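Local coordinates for PUM-HD domain-containing protein (Caenorhabditis elegans, PDB 7CGF), which probably binds the 3' untranslated regions of messenger RNAs through its Pumilio-repeat (PUM-HD) domain, the part crystallised here with RNA, at residues Q172-Y186 with Q209-E223. The protein carries 2 engineered substitutions. Numbering follows the deposited sequence. Where two conformers were deposited one is given.
Sequences QFIVDTLLESSNTIY and QTKPVIGQIHKRFDE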
loop_
_atom_site.group_PDB
_atom_site.type_symbol
_atom_site.label_atom_id
_atom_site.label_comp_id
_atom_site.label_asym_id
_atom_site.label_seq_id
_atom_site.Cartn_x
_atom_site.Cartn_y
_atom_site.Cartn_z
ATOM N N GLN A 172 16.391 -7.145 -0.135
ATOM C CA GLN A 172 17.297 -6.462 -1.055
ATOM C C GLN A 172 17.032 -6.859 -2.507
ATOM O O GLN A 172 17.129 -6.011 -3.400
ATOM C CB GLN A 172 18.752 -6.761 -0.676
ATOM C CG GLN A 172 19.755 -5.958 -1.492
ATOM C CD GLN A 172 19.633 -4.475 -1.270
ATOM O OE1 GLN A 172 19.558 -3.998 -0.135
ATOM N NE2 GLN A 172 19.616 -3.722 -2.361
ATOM N N PHE A 173 16.649 -8.117 -2.758
ATOM C CA PHE A 173 16.397 -8.539 -4.133
ATOM C C PHE A 173 15.221 -7.793 -4.743
ATOM O O PHE A 173 15.158 -7.637 -5.971
ATOM C CB PHE A 173 16.186 -10.057 -4.212
ATOM C CG PHE A 173 14.809 -10.525 -3.800
ATOM C CD1 PHE A 173 14.518 -10.789 -2.465
ATOM C CD2 PHE A 173 13.828 -10.734 -4.750
ATOM C CE1 PHE A 173 13.252 -11.224 -2.092
ATOM C CE2 PHE A 173 12.552 -11.180 -4.384
ATOM C CZ PHE A 173 12.271 -11.427 -3.057
ATOM N N ILE A 174 14.285 -7.318 -3.909
ATOM C CA ILE A 174 13.178 -6.503 -4.407
ATOM C C ILE A 174 13.653 -5.089 -4.721
ATOM O O ILE A 174 13.281 -4.506 -5.746
ATOM C CB ILE A 174 12.020 -6.488 -3.383
ATOM C CG1 ILE A 174 11.490 -7.905 -3.155
ATOM C CG2 ILE A 174 10.922 -5.487 -3.820
ATOM C CD1 ILE A 174 10.533 -8.021 -1.938
ATOM N N VAL A 175 14.487 -4.523 -3.850
ATOM C CA VAL A 175 15.075 -3.213 -4.111
ATOM C C VAL A 175 15.902 -3.254 -5.394
ATOM O O VAL A 175 15.797 -2.360 -6.238
ATOM C CB VAL A 175 15.910 -2.767 -2.895
ATOM C CG1 VAL A 175 16.625 -1.456 -3.181
ATOM C CG2 VAL A 175 15.009 -2.607 -1.655
ATOM N N ASP A 176 16.715 -4.303 -5.572
ATOM C CA ASP A 176 17.526 -4.424 -6.787
ATOM C C ASP A 176 16.668 -4.629 -8.028
ATOM O O ASP A 176 17.132 -4.369 -9.148
ATOM C CB ASP A 176 18.529 -5.585 -6.675
ATOM C CG ASP A 176 19.591 -5.361 -5.592
ATOM O OD1 ASP A 176 19.747 -4.219 -5.122
ATOM O OD2 ASP A 176 20.278 -6.342 -5.222
ATOM N N THR A 177 15.439 -5.135 -7.860
ATOM C CA THR A 177 14.521 -5.193 -8.996
ATOM C C THR A 177 13.988 -3.807 -9.339
ATOM O O THR A 177 13.933 -3.438 -10.517
ATOM C CB THR A 177 13.368 -6.149 -8.697
ATOM O OG1 THR A 177 13.887 -7.430 -8.381
ATOM C CG2 THR A 177 12.459 -6.291 -9.943
ATOM N N LEU A 178 13.627 -3.006 -8.325
ATOM C CA LEU A 178 13.304 -1.597 -8.568
ATOM C C LEU A 178 14.426 -0.875 -9.291
ATOM O O LEU A 178 14.164 0.034 -10.087
ATOM C CB LEU A 178 13.008 -0.872 -7.253
ATOM C CG LEU A 178 11.694 -1.303 -6.585
ATOM C CD1 LEU A 178 11.514 -0.576 -5.260
ATOM C CD2 LEU A 178 10.546 -0.971 -7.517
ATOM N N LEU A 179 15.672 -1.257 -9.022
ATOM C CA LEU A 179 16.843 -0.635 -9.620
ATOM C C LEU A 179 17.400 -1.428 -10.806
ATOM O O LEU A 179 18.520 -1.152 -11.250
ATOM C CB LEU A 179 17.933 -0.463 -8.557
ATOM C CG LEU A 179 17.571 0.484 -7.407
ATOM C CD1 LEU A 179 18.550 0.315 -6.245
ATOM C CD2 LEU A 179 17.545 1.906 -7.917
ATOM N N GLU A 180 16.641 -2.374 -11.361
ATOM C CA GLU A 180 17.271 -3.285 -12.315
ATOM C C GLU A 180 17.638 -2.587 -13.629
ATOM O O GLU A 180 18.644 -2.953 -14.242
ATOM C CB GLU A 180 16.376 -4.512 -12.548
ATOM C CG GLU A 180 15.182 -4.269 -13.436
ATOM C CD GLU A 180 14.201 -5.449 -13.455
ATOM O OE1 GLU A 180 14.512 -6.504 -12.879
ATOM O OE2 GLU A 180 13.122 -5.311 -14.048
ATOM N N SER A 181 16.871 -1.577 -14.062
ATOM C CA SER A 181 17.189 -0.794 -15.249
ATOM C C SER A 181 16.867 0.666 -14.983
ATOM O O SER A 181 16.252 1.007 -13.973
ATOM C CB SER A 181 16.418 -1.278 -16.483
ATOM O OG SER A 181 16.861 -2.564 -16.855
ATOM N N SER A 182 17.268 1.522 -15.931
ATOM C CA SER A 182 17.111 2.967 -15.748
ATOM C C SER A 182 15.662 3.356 -15.490
ATOM O O SER A 182 15.388 4.176 -14.604
ATOM C CB SER A 182 17.640 3.709 -16.971
ATOM O OG SER A 182 19.029 3.499 -17.097
ATOM N N ASN A 183 14.721 2.764 -16.224
ATOM C CA ASN A 183 13.341 3.237 -16.194
ATOM C C ASN A 183 12.446 2.458 -15.239
ATOM O O ASN A 183 11.249 2.735 -15.190
ATOM C CB ASN A 183 12.735 3.175 -17.591
ATOM C CG ASN A 183 12.636 1.749 -18.122
ATOM O OD1 ASN A 183 13.450 0.879 -17.776
ATOM N ND2 ASN A 183 11.645 1.505 -18.974
ATOM N N THR A 184 12.983 1.493 -14.496
ATOM C CA THR A 184 12.114 0.606 -13.718
ATOM C C THR A 184 11.353 1.367 -12.632
ATOM O O THR A 184 10.162 1.127 -12.421
ATOM C CB THR A 184 12.944 -0.519 -13.104
ATOM O OG1 THR A 184 13.706 -1.142 -14.144
ATOM C CG2 THR A 184 12.030 -1.587 -12.480
ATOM N N ILE A 185 12.022 2.276 -11.918
ATOM C CA ILE A 185 11.324 2.990 -10.850
ATOM C C ILE A 185 10.234 3.882 -11.425
ATOM O O ILE A 185 9.135 3.978 -10.863
ATOM C CB ILE A 185 12.320 3.777 -9.984
ATOM C CG1 ILE A 185 12.822 2.905 -8.859
ATOM C CG2 ILE A 185 11.691 5.068 -9.442
ATOM C CD1 ILE A 185 11.773 2.616 -7.811
ATOM N N TYR A 186 10.484 4.495 -12.580
ATOM C CA TYR A 186 9.428 5.264 -13.228
ATOM C C TYR A 186 8.254 4.356 -13.590
ATOM O O TYR A 186 7.096 4.658 -13.266
ATOM C CB TYR A 186 9.963 5.972 -14.478
ATOM C CG TYR A 186 8.831 6.640 -15.231
ATOM C CD1 TYR A 186 8.356 7.875 -14.834
ATOM C CD2 TYR A 186 8.198 5.993 -16.288
ATOM C CE1 TYR A 186 7.297 8.473 -15.499
ATOM C CE2 TYR A 186 7.135 6.570 -16.941
ATOM C CZ TYR A 186 6.694 7.809 -16.541
ATOM O OH TYR A 186 5.644 8.390 -17.202
ATOM N N GLN A 209 19.043 1.323 1.435
ATOM C CA GLN A 209 18.236 0.764 0.369
ATOM C C GLN A 209 17.418 1.850 -0.314
ATOM O O GLN A 209 17.323 1.874 -1.542
ATOM C CB GLN A 209 17.317 -0.325 0.919
ATOM C CG GLN A 209 18.038 -1.606 1.310
ATOM C CD GLN A 209 17.118 -2.616 1.983
ATOM O OE1 GLN A 209 16.303 -2.250 2.834
ATOM N NE2 GLN A 209 17.270 -3.889 1.627
ATOM N N THR A 210 16.843 2.770 0.461
ATOM C CA THR A 210 15.963 3.760 -0.152
ATOM C C THR A 210 16.715 4.873 -0.867
ATOM O O THR A 210 16.145 5.493 -1.762
ATOM C CB THR A 210 15.030 4.385 0.887
ATOM O OG1 THR A 210 15.804 5.111 1.840
ATOM C CG2 THR A 210 14.213 3.308 1.610
ATOM N N LYS A 211 17.963 5.169 -0.490
ATOM C CA LYS A 211 18.672 6.267 -1.149
ATOM C C LYS A 211 18.722 6.128 -2.670
ATOM O O LYS A 211 18.316 7.071 -3.368
ATOM C CB LYS A 211 20.086 6.401 -0.558
ATOM C CG LYS A 211 20.802 7.643 -1.066
ATOM C CD LYS A 211 22.189 7.827 -0.439
ATOM C CE LYS A 211 22.777 9.176 -0.856
ATOM N NZ LYS A 211 24.128 9.446 -0.270
ATOM N N PRO A 212 19.155 5.003 -3.250
ATOM C CA PRO A 212 19.132 4.912 -4.718
ATOM C C PRO A 212 17.727 4.869 -5.304
ATOM O O PRO A 212 17.538 5.292 -6.448
ATOM C CB PRO A 212 19.903 3.620 -5.005
ATOM C CG PRO A 212 19.803 2.824 -3.740
ATOM C CD PRO A 212 19.761 3.812 -2.626
ATOM N N VAL A 213 16.748 4.332 -4.577
ATOM C CA VAL A 213 15.367 4.351 -5.064
ATOM C C VAL A 213 14.885 5.791 -5.185
ATOM O O VAL A 213 14.343 6.213 -6.217
ATOM C CB VAL A 213 14.464 3.525 -4.127
ATOM C CG1 VAL A 213 12.982 3.725 -4.472
ATOM C CG2 VAL A 213 14.833 2.047 -4.198
ATOM N N ILE A 214 15.093 6.570 -4.127
ATOM C CA ILE A 214 14.723 7.980 -4.154
ATOM C C ILE A 214 15.496 8.708 -5.242
ATOM O O ILE A 214 14.965 9.602 -5.912
ATOM C CB ILE A 214 14.939 8.589 -2.760
ATOM C CG1 ILE A 214 13.896 7.991 -1.801
ATOM C CG2 ILE A 214 14.839 10.136 -2.794
ATOM C CD1 ILE A 214 14.189 8.216 -0.311
ATOM N N GLY A 215 16.759 8.329 -5.454
ATOM C CA GLY A 215 17.542 8.989 -6.490
ATOM C C GLY A 215 16.955 8.808 -7.877
ATOM O O GLY A 215 16.970 9.733 -8.694
ATOM N N GLN A 216 16.399 7.619 -8.151
ATOM C CA GLN A 216 15.730 7.390 -9.429
ATOM C C GLN A 216 14.474 8.240 -9.548
ATOM O O GLN A 216 14.198 8.807 -10.609
ATOM C CB GLN A 216 15.349 5.910 -9.595
ATOM C CG GLN A 216 16.377 4.972 -10.233
ATOM C CD GLN A 216 17.308 5.650 -11.224
ATOM O OE1 GLN A 216 18.337 6.154 -10.821
ATOM N NE2 GLN A 216 16.962 5.649 -12.513
ATOM N N ILE A 217 13.687 8.322 -8.473
ATOM C CA ILE A 217 12.481 9.154 -8.499
ATOM C C ILE A 217 12.837 10.602 -8.825
ATOM O O ILE A 217 12.160 11.254 -9.628
ATOM C CB ILE A 217 11.723 9.030 -7.164
ATOM C CG1 ILE A 217 11.206 7.596 -6.977
ATOM C CG2 ILE A 217 10.564 10.034 -7.120
ATOM C CD1 ILE A 217 10.824 7.241 -5.554
ATOM N N HIS A 218 13.908 11.124 -8.215
ATOM C CA HIS A 218 14.314 12.506 -8.471
ATOM C C HIS A 218 14.608 12.748 -9.951
ATOM O O HIS A 218 14.328 13.832 -10.474
ATOM C CB HIS A 218 15.542 12.865 -7.624
ATOM C CG HIS A 218 15.223 13.322 -6.230
ATOM N ND1 HIS A 218 15.868 12.812 -5.122
ATOM C CD2 HIS A 218 14.362 14.262 -5.764
ATOM C CE1 HIS A 218 15.407 13.403 -4.034
ATOM N NE2 HIS A 218 14.493 14.287 -4.395
ATOM N N LYS A 219 15.184 11.756 -10.646
ATOM C CA LYS A 219 15.582 11.970 -12.036
ATOM C C LYS A 219 14.396 12.273 -12.938
ATOM O O LYS A 219 14.542 13.014 -13.918
ATOM C CB LYS A 219 16.350 10.753 -12.560
ATOM C CG LYS A 219 17.701 10.543 -11.839
ATOM C CD LYS A 219 18.379 9.248 -12.306
ATOM C CE LYS A 219 19.657 8.968 -11.501
ATOM N NZ LYS A 219 20.336 7.681 -11.893
ATOM N N ARG A 220 13.219 11.728 -12.633
ATOM C CA ARG A 220 12.004 12.000 -13.400
ATOM C C ARG A 220 10.918 12.563 -12.497
ATOM O O ARG A 220 9.737 12.227 -12.601
ATOM C CB ARG A 220 11.547 10.750 -14.141
ATOM C CG ARG A 220 12.582 10.360 -15.177
ATOM C CD ARG A 220 12.194 9.135 -15.953
ATOM N NE ARG A 220 11.051 9.392 -16.805
ATOM C CZ ARG A 220 10.549 8.489 -17.640
ATOM N NH1 ARG A 220 11.107 7.291 -17.726
ATOM N NH2 ARG A 220 9.500 8.778 -18.380
ATOM N N PHE A 221 11.339 13.466 -11.616
ATOM C CA PHE A 221 10.468 13.976 -10.565
ATOM C C PHE A 221 9.200 14.612 -11.119
ATOM O O PHE A 221 8.092 14.302 -10.661
ATOM C CB PHE A 221 11.224 15.002 -9.719
ATOM C CG PHE A 221 10.413 15.526 -8.577
ATOM C CD1 PHE A 221 10.281 14.777 -7.420
ATOM C CD2 PHE A 221 9.745 16.742 -8.675
ATOM C CE1 PHE A 221 9.525 15.229 -6.374
ATOM C CE2 PHE A 221 8.985 17.198 -7.615
ATOM C CZ PHE A 221 8.880 16.428 -6.469
ATOM N N ASP A 222 9.340 15.544 -12.069
ATOM C CA ASP A 222 8.166 16.284 -12.522
ATOM C C ASP A 222 7.109 15.352 -13.102
ATOM O O ASP A 222 5.910 15.525 -12.838
ATOM C CB ASP A 222 8.554 17.334 -13.558
ATOM C CG ASP A 222 9.381 18.456 -12.979
ATOM O OD1 ASP A 222 9.602 18.490 -11.746
ATOM O OD2 ASP A 222 9.799 19.316 -13.779
ATOM N N GLU A 223 7.533 14.360 -13.897
ATOM C CA GLU A 223 6.577 13.436 -14.502
ATOM C C GLU A 223 5.908 12.577 -13.444
ATOM O O GLU A 223 4.691 12.339 -13.492
ATOM C CB GLU A 223 7.277 12.532 -15.508
ATOM C CG GLU A 223 7.888 13.181 -16.706
ATOM C CD GLU A 223 8.758 12.179 -17.425
ATOM O OE1 GLU A 223 9.992 12.141 -17.154
ATOM O OE2 GLU A 223 8.173 11.379 -18.188
#
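Val213 sits against Val175, Leu178 and Ile185 where helix 172-178 packs beside helix 209-219, an alignment characteristic of the all-helical Pumilio repeat solenoid: the two axes run nearly parallel, 18° apart, in the PUM-HD domain. The tight part is apolar. The two branches of Val213 divide the work, CG1 meeting Ile185 CD1 at 3.7 Å while CG2 faces Val175 and Leu178. Ile185 also lays its CB and CG2 on Gln216 CB and sets CG2 3.6 Å from Ile217 CG1; Val198 of helix 194-204 touches the same isoleucine, continuing this core. Beside it, Leu179 CD1 rests on the Pro212 ring and CD2 on the Pro212 carbonyl oxygen. The loose side lies at exposed Ser182 and Asn183, where Asn183 CB comes no nearer than 4.4 Å to Arg220 NH1.

Two side-chain hydrogen bonds join the segments, one at a buried amide and one at the exposed turn. Gln209 NE2 donates to Gln172 OE1 at 2.9 Å, yet comes from well above that carbonyl plane; NE2 also donates to Pro168 O while OE1 takes Ser206 N, so three bonds hold this amide. Gln216, bent at chi2, sends NE2 to Ser182 O in a somewhat bent hydrogen bond of 3.0 Å, on a lone pair, tying the turn from Ser181 to Thr184 to the helix.

At the far end the Arg220 guanidinium lies flat over one face of the Tyr186 ring, planes 8° apart and CZ 3.5 Å from the ring centroid, a stacked cation-pi pair. The ring gets there because Tyr186 CG stands opposite the backbone N (chi1 174°). A leucine in place of Arg220 would probably leave the ring face without its cation and the Glu223 carboxylate without its mate. That carboxylate fixes the guanidinium's rotation through a side-on, two-nitrogen salt bridge: Arg220 NE approaches Glu223 OE1 from above the carboxylate plane, and Arg220 NH2 meets Glu223 OE2 on the syn side at 2.9 Å.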